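Local coordinates for protein cell-binding factor 2 (Campylobacter jejuni, PDB 3RFW) that acts as a SurA-like chaperone and probably catalyses the cis-trans isomerisation of prolyl peptide bonds in other proteins, at residues 47-50 against 51-54; 77-80 against 81-85. All coordinates share one frame; numbering follows the deposited sequence.

In the fold
Contact 1 lies on helix 34-56 and contact 2 on the next helix in the chain, 63-86, about 42 and 28 Å (centre to centre) from the centre of this elongated chain. Within one chain the two do not touch: their centres are 31 Å apart and their nearest atoms about 20 Å. They meet across the dimer instead, where residues 50-54 of one subunit pack on residues 77-81 of the other, Leu51 on Val78 and Ala54 on Leu77 among them. Asp53 of one subunit is hydrogen-bonded to Tyr81 OH of the other, and Ile50 packs on the same tyrosine. In the same chain, helix 216-246 backs contact 2. Each contact thus supplies residues to the subunit interface.

Contact 1 of 2, residues 47-50 against 51-54; sequences QDLI and LQDA
Ala54 N donates to Ile50 O over 2.8 Å, the shortest of four consecutive i to i+4 bonds that carry this turn of helix 34-56. Ala54 CB lies 3.4 Å from the same oxygen, Ile50 O, as helix geometry brings it. One residue earlier, Asp53 N binds Leu49 O at 3.0 Å, coming in 31° out of the carbonyl plane. Leu51 N, by contrast, meets Gln47 O almost head-on, with a C=O...N angle of 164°.

Among the side chains, Leu51 reaches back towards Gln47. Its CG sits beside its own backbone N and opposite the carbonyl carbon (chi1 -74°), which leads the branch back along the helix and sets methyl CD1 3.8 Å from Gln47 CD, the two side chains crossing at a slant. Leu51 CB rests 3.4 Å from Asp48 O. That same carbonyl accepts the N-H of Gln52 and has Gln52 CG against it at 3.3 Å. The carboxylate of Asp48 and the amide of Gln52 then come together further out, their planes steeply inclined to each other.

Asp53 uses its CB here, 3.5 Å from Leu49 O, while its carboxylate leaves this turn: OD1 accepts a hydrogen bond from Tyr81 OH of the second subunit and a weak one from Gln57. Ile50 packs on that same tyrosine, and Asp53 also touches Leu243 of the second subunit.

The chemistry is thus divided round the helix. Asp48 and Gln52 form a polar strip, whereas Ile50, Leu51 and Ala54 offer hydrocarbon to the partner chain, with Asp53 adding a directional polar bond that should help fix how the subunits align.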
loop_
_atom_site.group_PDB
_atom_site.type_symbol
_atom_site.label_atom_id
_atom_site.label_comp_id
_atom_site.label_asym_id
_atom_site.label_seq_id
_atom_site.Cartn_x
_atom_site.Cartn_y
_atom_site.Cartn_z
ATOM N N GLN A 47 14.867 -17.757 -23.888
ATOM C CA GLN A 47 13.783 -18.633 -23.367
ATOM C C GLN A 47 13.726 -19.957 -24.139
ATOM O O GLN A 47 13.778 -21.003 -23.564
ATOM C CB GLN A 47 12.419 -17.885 -23.419
ATOM C CG GLN A 47 11.168 -18.684 -22.947
ATOM C CD GLN A 47 10.422 -19.420 -24.087
ATOM O OE1 GLN A 47 10.713 -19.254 -25.284
ATOM N NE2 GLN A 47 9.429 -20.206 -23.710
ATOM N N ASP A 48 13.886 -19.901 -25.444
ATOM C CA ASP A 48 13.817 -21.121 -26.235
ATOM C C ASP A 48 14.951 -22.088 -25.974
ATOM O O ASP A 48 14.768 -23.315 -25.896
ATOM C CB ASP A 48 13.730 -20.785 -27.700
ATOM C CG ASP A 48 13.420 -22.003 -28.550
ATOM O OD1 ASP A 48 12.249 -22.431 -28.567
ATOM O OD2 ASP A 48 14.359 -22.543 -29.182
ATOM N N LEU A 49 16.110 -21.518 -25.678
ATOM C CA LEU A 49 17.305 -22.311 -25.496
ATOM C C LEU A 49 17.299 -22.857 -24.100
ATOM O O LEU A 49 17.841 -23.906 -23.864
ATOM C CB LEU A 49 18.579 -21.463 -25.732
ATOM C CG LEU A 49 18.820 -21.126 -27.220
ATOM C CD1 LEU A 49 19.922 -20.046 -27.421
ATOM C CD2 LEU A 49 19.166 -22.385 -28.019
ATOM N N ILE A 50 16.711 -22.135 -23.159
ATOM C CA ILE A 50 16.609 -22.675 -21.807
ATOM C C ILE A 50 15.643 -23.896 -21.838
ATOM O O ILE A 50 15.895 -24.921 -21.210
ATOM C CB ILE A 50 16.088 -21.628 -20.843
ATOM C CG1 ILE A 50 17.190 -20.623 -20.495
ATOM C CG2 ILE A 50 15.521 -22.321 -19.612
ATOM C CD1 ILE A 50 16.706 -19.310 -19.964
ATOM N N LEU A 51 14.581 -23.802 -22.630
ATOM C CA LEU A 51 13.644 -24.953 -22.797
ATOM C C LEU A 51 14.355 -26.186 -23.366
ATOM O O LEU A 51 14.216 -27.281 -22.845
ATOM C CB LEU A 51 12.475 -24.572 -23.732
ATOM C CG LEU A 51 11.380 -23.633 -23.184
ATOM C CD1 LEU A 51 10.408 -23.239 -24.287
ATOM C CD2 LEU A 51 10.595 -24.221 -21.966
ATOM N N GLN A 52 15.140 -25.986 -24.428
ATOM C CA GLN A 52 15.935 -27.067 -25.016
ATOM C C GLN A 52 16.929 -27.644 -24.038
ATOM O O GLN A 52 17.112 -28.852 -23.957
ATOM C CB GLN A 52 16.666 -26.573 -26.264
ATOM C CG GLN A 52 15.736 -26.083 -27.375
ATOM C CD GLN A 52 16.499 -25.781 -28.661
ATOM O OE1 GLN A 52 16.268 -24.760 -29.349
ATOM N NE2 GLN A 52 17.399 -26.678 -29.001
ATOM N N ASP A 53 17.564 -26.787 -23.250
ATOM C CA ASP A 53 18.475 -27.311 -22.265
ATOM C C ASP A 53 17.781 -28.095 -21.134
ATOM O O ASP A 53 18.290 -29.142 -20.679
ATOM C CB ASP A 53 19.398 -26.234 -21.722
ATOM C CG ASP A 53 20.690 -26.813 -21.180
ATOM O OD1 ASP A 53 21.052 -26.512 -20.033
ATOM O OD2 ASP A 53 21.265 -27.680 -21.859
ATOM N N ALA A 54 16.617 -27.600 -20.707
ATOM C CA ALA A 54 15.832 -28.270 -19.670
ATOM C C ALA A 54 15.426 -29.688 -20.115
ATOM O O ALA A 54 15.495 -30.640 -19.343
ATOM C CB ALA A 54 14.592 -27.416 -19.347
#

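Contact 2 of 2, residues 77-80 against 81-85; sequences LVNV and YQEKI
Four main-chain hydrogen bonds join residues 77-80 to residues 81-84 in regular alpha-helical i to i+4 order. Glu83 N to Asn79 O is the shortest at 2.8 Å; Lys84 N to Val80 O, at 2.9 Å, is the straightest at the acceptor, the donor lying nearly in line with the C=O.

Side-chain carbons pack over these carbonyls. Gln82 CG approaches Val78 O to 3.2 Å, and Tyr81 CB lies 3.3 Å from the same oxygen, so both flank the carbonyl that takes the N-H of Gln82. Lys84 CG similarly sits 3.3 Å from Val80 O, set there by a chi1 of -52° that keeps it beside its own N and opposite the carbonyl carbon.

Side chain meets side chain in two pairs, each aligned side by side and pointing the same way. In the first, methyl CG1 of Val78 lies 3.7 Å from both CD and NE2 of Gln82, an aliphatic group against an amide. In the second, Asn79 OD1 comes to 3.9 Å from Glu83 CG, and the amide and carboxylate planes are only 20° apart; this is a van der Waals contact between neighbouring polar chains.

Other partners lie beyond this turn. Tyr81 has CG opposite its backbone N (chi1 -171°), which swings the ring off the turn to rest on Lys239 and Leu243 of the same chain, while OH is hydrogen-bonded to Asp53 of the second subunit. Lys84 NZ makes a salt bridge with Asp62 of that subunit. Apolar packing adds Val80 on its Tyr65.

Within the turn the hydrogen bonds are all main-chain, and the side chains add van der Waals contacts. The stronger side-chain chemistry, the hydroxyl of Tyr81 and the ammonium of Lys84, is spent on the neighbouring subunit, tying this helix into the dimer.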
loop_
_atom_site.group_PDB
_atom_site.type_symbol
_atom_site.label_atom_id
_atom_site.label_comp_id
_atom_site.label_asym_id
_atom_site.label_seq_id
_atom_site.Cartn_x
_atom_site.Cartn_y
_atom_site.Cartn_z
ATOM N N LEU A 77 -8.510 -25.089 -17.173
ATOM C CA LEU A 77 -9.836 -25.569 -17.649
ATOM C C LEU A 77 -11.009 -24.986 -16.797
ATOM O O LEU A 77 -12.053 -24.599 -17.333
ATOM C CB LEU A 77 -9.899 -27.103 -17.592
ATOM C CG LEU A 77 -11.083 -27.747 -18.333
ATOM C CD1 LEU A 77 -11.141 -27.260 -19.782
ATOM C CD2 LEU A 77 -11.070 -29.287 -18.267
ATOM N N VAL A 78 -10.842 -24.964 -15.474
ATOM C CA VAL A 78 -11.856 -24.433 -14.574
ATOM C C VAL A 78 -12.070 -22.957 -14.883
ATOM O O VAL A 78 -13.193 -22.490 -14.947
ATOM C CB VAL A 78 -11.467 -24.636 -13.108
ATOM C CG1 VAL A 78 -12.338 -23.755 -12.167
ATOM C CG2 VAL A 78 -11.596 -26.075 -12.727
ATOM N N ASN A 79 -10.992 -22.249 -15.196
ATOM C CA ASN A 79 -11.075 -20.827 -15.476
ATOM C C ASN A 79 -11.746 -20.560 -16.810
ATOM O O ASN A 79 -12.528 -19.628 -16.944
ATOM C CB ASN A 79 -9.678 -20.228 -15.473
ATOM C CG ASN A 79 -9.696 -18.727 -15.566
ATOM O OD1 ASN A 79 -9.565 -18.165 -16.648
ATOM N ND2 ASN A 79 -9.936 -18.066 -14.437
ATOM N N VAL A 80 -11.436 -21.369 -17.815
ATOM C CA VAL A 80 -12.103 -21.247 -19.102
ATOM C C VAL A 80 -13.616 -21.517 -18.936
ATOM O O VAL A 80 -14.426 -20.804 -19.466
ATOM C CB VAL A 80 -11.496 -22.231 -20.145
ATOM C CG1 VAL A 80 -12.329 -22.214 -21.436
ATOM C CG2 VAL A 80 -9.959 -21.880 -20.430
ATOM N N TYR A 81 -13.970 -22.522 -18.144
ATOM C CA TYR A 81 -15.368 -22.810 -17.818
ATOM C C TYR A 81 -16.066 -21.592 -17.206
ATOM O O TYR A 81 -17.130 -21.224 -17.660
ATOM C CB TYR A 81 -15.432 -23.992 -16.855
ATOM C CG TYR A 81 -16.816 -24.557 -16.592
ATOM C CD1 TYR A 81 -17.539 -24.199 -15.448
ATOM C CD2 TYR A 81 -17.387 -25.483 -17.465
ATOM C CE1 TYR A 81 -18.810 -24.757 -15.193
ATOM C CE2 TYR A 81 -18.646 -26.030 -17.223
ATOM C CZ TYR A 81 -19.329 -25.699 -16.065
ATOM O OH TYR A 81 -20.574 -26.245 -15.854
ATOM N N GLN A 82 -15.447 -20.941 -16.218
ATOM C CA GLN A 82 -16.099 -19.850 -15.516
ATOM C C GLN A 82 -16.099 -18.596 -16.355
ATOM O O GLN A 82 -17.065 -17.803 -16.318
ATOM C CB GLN A 82 -15.444 -19.621 -14.151
ATOM C CG GLN A 82 -15.389 -20.896 -13.335
ATOM C CD GLN A 82 -14.554 -20.755 -12.095
ATOM O OE1 GLN A 82 -13.582 -20.008 -12.088
ATOM N NE2 GLN A 82 -14.948 -21.443 -11.020
ATOM N N GLU A 83 -15.116 -18.510 -17.245
ATOM C CA GLU A 83 -15.088 -17.461 -18.265
ATOM C C GLU A 83 -16.184 -17.554 -19.331
ATOM O O GLU A 83 -16.746 -16.533 -19.705
ATOM C CB GLU A 83 -13.713 -17.394 -18.941
ATOM C CG GLU A 83 -12.737 -16.460 -18.248
ATOM C CD GLU A 83 -12.513 -15.169 -19.046
ATOM O OE1 GLU A 83 -12.978 -14.092 -18.579
ATOM O OE2 GLU A 83 -11.901 -15.253 -20.153
ATOM N N LYS A 84 -16.498 -18.751 -19.832
ATOM C CA LYS A 84 -17.682 -18.889 -20.676
ATOM C C LYS A 84 -18.967 -18.449 -19.930
ATOM O O LYS A 84 -19.816 -17.772 -20.493
ATOM C CB LYS A 84 -17.852 -20.309 -21.214
ATOM C CG LYS A 84 -16.622 -20.889 -21.908
ATOM C CD LYS A 84 -16.353 -20.174 -23.203
ATOM C CE LYS A 84 -15.485 -21.045 -24.092
ATOM N NZ LYS A 84 -15.324 -20.429 -25.431
ATOM N N ILE A 85 -19.075 -18.787 -18.648
ATOM C CA ILE A 85 -20.202 -18.307 -17.845
ATOM C C ILE A 85 -20.200 -16.786 -17.697
ATOM O O ILE A 85 -21.188 -16.138 -17.987
ATOM C CB ILE A 85 -20.251 -19.002 -16.496
ATOM C CG1 ILE A 85 -20.522 -20.489 -16.716
ATOM C CG2 ILE A 85 -21.321 -18.372 -15.600
ATOM C CD1 ILE A 85 -20.390 -21.330 -15.468
#